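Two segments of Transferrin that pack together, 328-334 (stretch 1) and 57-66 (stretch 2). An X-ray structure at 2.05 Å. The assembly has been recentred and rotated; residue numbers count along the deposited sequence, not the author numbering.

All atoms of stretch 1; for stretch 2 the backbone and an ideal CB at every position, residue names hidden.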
# COMPACT_ATOMS: atom_id res chain seq x y z
N LYS A 328 13.94 26.91 -0.16
CA LYS A 328 13.85 25.82 0.80
C LYS A 328 12.57 25.03 0.54
O LYS A 328 11.60 25.57 0.02
CB LYS A 328 13.85 26.35 2.23
CG LYS A 328 15.13 27.10 2.63
CD LYS A 328 16.29 26.13 2.86
CE LYS A 328 16.11 25.27 4.12
NZ LYS A 328 16.23 23.80 3.81
N PRO A 329 12.54 23.74 0.90
CA PRO A 329 11.37 22.94 0.53
C PRO A 329 10.10 23.40 1.22
O PRO A 329 9.05 23.51 0.57
CB PRO A 329 11.77 21.51 0.94
CG PRO A 329 12.93 21.70 1.91
CD PRO A 329 13.62 22.93 1.48
N ILE A 330 10.16 23.71 2.51
CA ILE A 330 8.93 24.08 3.18
C ILE A 330 8.44 25.44 2.69
O ILE A 330 7.22 25.69 2.64
CB ILE A 330 9.14 24.05 4.71
CG1 ILE A 330 7.82 23.74 5.41
CG2 ILE A 330 9.75 25.36 5.21
CD1 ILE A 330 7.48 22.28 5.40
N ASP A 331 9.35 26.34 2.29
CA ASP A 331 8.90 27.59 1.69
C ASP A 331 8.32 27.33 0.31
O ASP A 331 7.38 28.02 -0.12
CB ASP A 331 10.06 28.58 1.60
CG ASP A 331 10.54 29.00 2.96
OD1 ASP A 331 9.72 29.03 3.89
OD2 ASP A 331 11.74 29.29 3.12
N TYR A 332 8.88 26.35 -0.40
CA TYR A 332 8.29 25.91 -1.65
C TYR A 332 6.88 25.41 -1.44
O TYR A 332 5.96 25.77 -2.19
CB TYR A 332 9.16 24.80 -2.24
CG TYR A 332 8.70 24.28 -3.59
CD1 TYR A 332 8.85 25.04 -4.73
CD2 TYR A 332 8.13 23.03 -3.70
CE1 TYR A 332 8.47 24.56 -5.96
CE2 TYR A 332 7.73 22.53 -4.94
CZ TYR A 332 7.90 23.31 -6.06
OH TYR A 332 7.50 22.86 -7.30
N LEU A 333 6.68 24.55 -0.43
CA LEU A 333 5.36 24.02 -0.17
C LEU A 333 4.43 25.09 0.37
O LEU A 333 3.26 25.15 -0.01
CB LEU A 333 5.43 22.86 0.81
CG LEU A 333 6.19 21.63 0.34
CD1 LEU A 333 6.27 20.65 1.48
CD2 LEU A 333 5.58 21.01 -0.83
N ASN A 334 4.95 25.94 1.27
CA ASN A 334 4.13 27.00 1.84
C ASN A 334 3.48 27.85 0.77
O ASN A 334 2.30 28.19 0.88
CB ASN A 334 4.98 27.88 2.75
CG ASN A 334 5.14 27.31 4.14
OD1 ASN A 334 4.61 26.25 4.48
ND2 ASN A 334 5.89 28.02 4.96
N UNK A 57 8.80 14.37 -5.36
CA UNK A 57 7.47 14.94 -5.34
C UNK A 57 7.39 15.93 -4.18
O UNK A 57 8.22 15.90 -3.27
CB UNK A 57 6.40 13.85 -5.22
N UNK A 58 6.38 16.81 -4.17
CA UNK A 58 6.17 17.71 -3.02
C UNK A 58 6.08 16.97 -1.68
O UNK A 58 6.60 17.43 -0.66
CB UNK A 58 4.89 18.52 -3.23
N UNK A 59 5.43 15.82 -1.68
CA UNK A 59 5.41 14.98 -0.49
C UNK A 59 6.83 14.62 -0.03
O UNK A 59 7.09 14.51 1.17
CB UNK A 59 4.61 13.71 -0.76
N UNK A 60 7.77 14.42 -0.97
CA UNK A 60 9.14 14.07 -0.60
C UNK A 60 9.89 15.29 -0.03
O UNK A 60 10.68 15.16 0.91
CB UNK A 60 9.88 13.51 -1.81
N UNK A 61 9.66 16.47 -0.61
CA UNK A 61 10.21 17.70 -0.06
C UNK A 61 9.81 17.85 1.39
O UNK A 61 10.64 18.21 2.25
CB UNK A 61 9.75 18.91 -0.87
N UNK A 62 8.55 17.56 1.69
CA UNK A 62 8.10 17.61 3.06
C UNK A 62 8.89 16.64 3.93
O UNK A 62 9.36 17.01 5.00
CB UNK A 62 6.60 17.30 3.14
N UNK A 63 9.03 15.38 3.49
CA UNK A 63 9.88 14.45 4.24
C UNK A 63 11.25 15.06 4.42
O UNK A 63 11.88 14.93 5.48
CB UNK A 63 9.99 13.10 3.53
N UNK A 64 11.73 15.75 3.40
CA UNK A 64 13.09 16.24 3.41
C UNK A 64 13.22 17.41 4.37
O UNK A 64 14.22 17.53 5.09
CB UNK A 64 13.53 16.65 2.00
N UNK A 65 12.18 18.24 4.44
CA UNK A 65 12.19 19.42 5.29
C UNK A 65 12.16 19.06 6.76
O UNK A 65 12.39 19.94 7.59
CB UNK A 65 11.00 20.32 4.95
N UNK A 66 11.89 17.80 7.10
CA UNK A 66 11.85 17.36 8.49
C UNK A 66 13.13 16.69 8.95
O UNK A 66 13.21 16.27 10.10
CB UNK A 66 10.68 16.40 8.69

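Two helical segments cross at 138° between their N-to-C directions, with axes 9.0 Å apart at closest approach. Stretch 1 offers an almost wholly apolar surface made by Pro-329, Ile-330, Tyr-332 and Leu-333, so the facing positions of stretch 2 should be read for shape more than for polarity.

Position 57 precedes the helix, with phi/psi of -78/164, and its ideal CB finds nothing of stretch 1 nearby. An N-cap residue such as Asp, Ser, Thr or Asn would suit it. It is Asp-57, yet its side chain makes no capping bond.

At position 58 the CB points sideways, 3.5 Å from Leu-333 CD2, in the first turn of the helix. A compact apolar residue fits, and with phi at -53° and no earlier turn needing its NH, proline is a strong candidate beside Ala or Val. Pro-58 is the deposited choice, its CB 3.7 Å from Leu-333 CD2.

Position 59 points away, leaving stretch 1 no say in its identity; any good helix former would do, and Glu-59 is found. Position 60 also meets nothing of stretch 1, but in the first turn an acidic or small polar side chain can reach back to a free backbone NH. Asp-60 does so: its OD2 accepts from Asp-57 N at 2.8 Å.

Position 61 is the centre of the contact. Its CB points toward stretch 1, 3.8 Å from Pro-329 CB, and the CA atoms of positions 61 and Pro-329 are just 5.4 Å apart. The Tyr-332 ring lies farther out, which suits a long, slender apolar chain such as Met or Leu. Met-61, with chi1 m and both later angles t, extends to place SD 3.2 Å from Tyr-332 CD2. Met-61 SD sits 4.1 Å from the centroid of the Tyr-332 ring, obliquely, and the residue has the largest covered area in the contact, 69 Å².

At position 62 the CB points sideways, 3.8 Å from Leu-333 CD1, with the Ile-330 side chain further along. Leu, Met, Phe or Tyr could span both. Tyr-62, with chi1 t, receives Leu-333 CD1 at its ring edge, and Tyr-62 CD1 lies 4.0 Å from Ile-330 CD1.

Position 63 is out of reach; many residues would serve, and Val-63 is present. At 64 the sideways CB is 5.1 Å from Pro-329 CG, asking little of the side chain; small residues suit it, and Ala-64 adds hardly any contact.

The ideal CB at 65 points toward stretch 1, 3.9 Å from Pro-329 CG and 4.1 Å from Ile-330 CD1. That favours a small residue: Ala, Ser, perhaps Thr or Cys. Ser-65 turns its OG back to Tyr-62 O, 2.8 Å away, satisfying the hydroxyl within its own helix while OG still packs 3.4 Å from Ile-330 CD1.

The CB at 66 points away and meets nothing of stretch 1, so a long polar chain is at ease. Lys-66 folds back, its CD 5.2 Å from Ile-330 CD1, a marginal approach.

Stretch 2 (57-66) DPEDMYVASK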
# COMPACT_ATOMS: atom_id res chain seq x y z
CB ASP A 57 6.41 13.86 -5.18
CG ASP A 57 6.45 12.80 -6.29
OD1 ASP A 57 6.75 13.12 -7.47
OD2 ASP A 57 6.15 11.64 -5.97
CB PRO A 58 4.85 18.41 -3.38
CG PRO A 58 4.74 18.28 -4.89
CD PRO A 58 5.27 16.92 -5.15
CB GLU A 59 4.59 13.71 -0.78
CG GLU A 59 3.07 13.93 -0.98
CD GLU A 59 2.67 14.20 -2.46
OE1 GLU A 59 3.53 14.66 -3.23
OE2 GLU A 59 1.52 13.95 -2.86
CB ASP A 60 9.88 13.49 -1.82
CG ASP A 60 9.21 12.25 -2.40
OD1 ASP A 60 8.81 11.33 -1.64
OD2 ASP A 60 9.05 12.20 -3.63
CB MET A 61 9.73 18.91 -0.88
CG MET A 61 10.09 18.81 -2.36
SD MET A 61 9.26 20.04 -3.42
CE MET A 61 9.63 19.40 -5.06
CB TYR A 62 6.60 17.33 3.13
CG TYR A 62 6.10 17.49 4.54
CD1 TYR A 62 5.72 18.74 5.01
CD2 TYR A 62 6.08 16.42 5.42
CE1 TYR A 62 5.29 18.91 6.28
CE2 TYR A 62 5.65 16.59 6.72
CZ TYR A 62 5.26 17.84 7.14
OH TYR A 62 4.83 18.05 8.42
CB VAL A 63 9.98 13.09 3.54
CG1 VAL A 63 11.05 12.20 4.23
CG2 VAL A 63 8.62 12.39 3.54
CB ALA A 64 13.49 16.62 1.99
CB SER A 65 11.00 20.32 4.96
OG SER A 65 9.80 19.78 5.50
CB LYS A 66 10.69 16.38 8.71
CG LYS A 66 9.33 16.83 8.19
CD LYS A 66 9.04 18.31 8.44
CE LYS A 66 8.96 18.65 9.92
NZ LYS A 66 8.50 20.06 10.09
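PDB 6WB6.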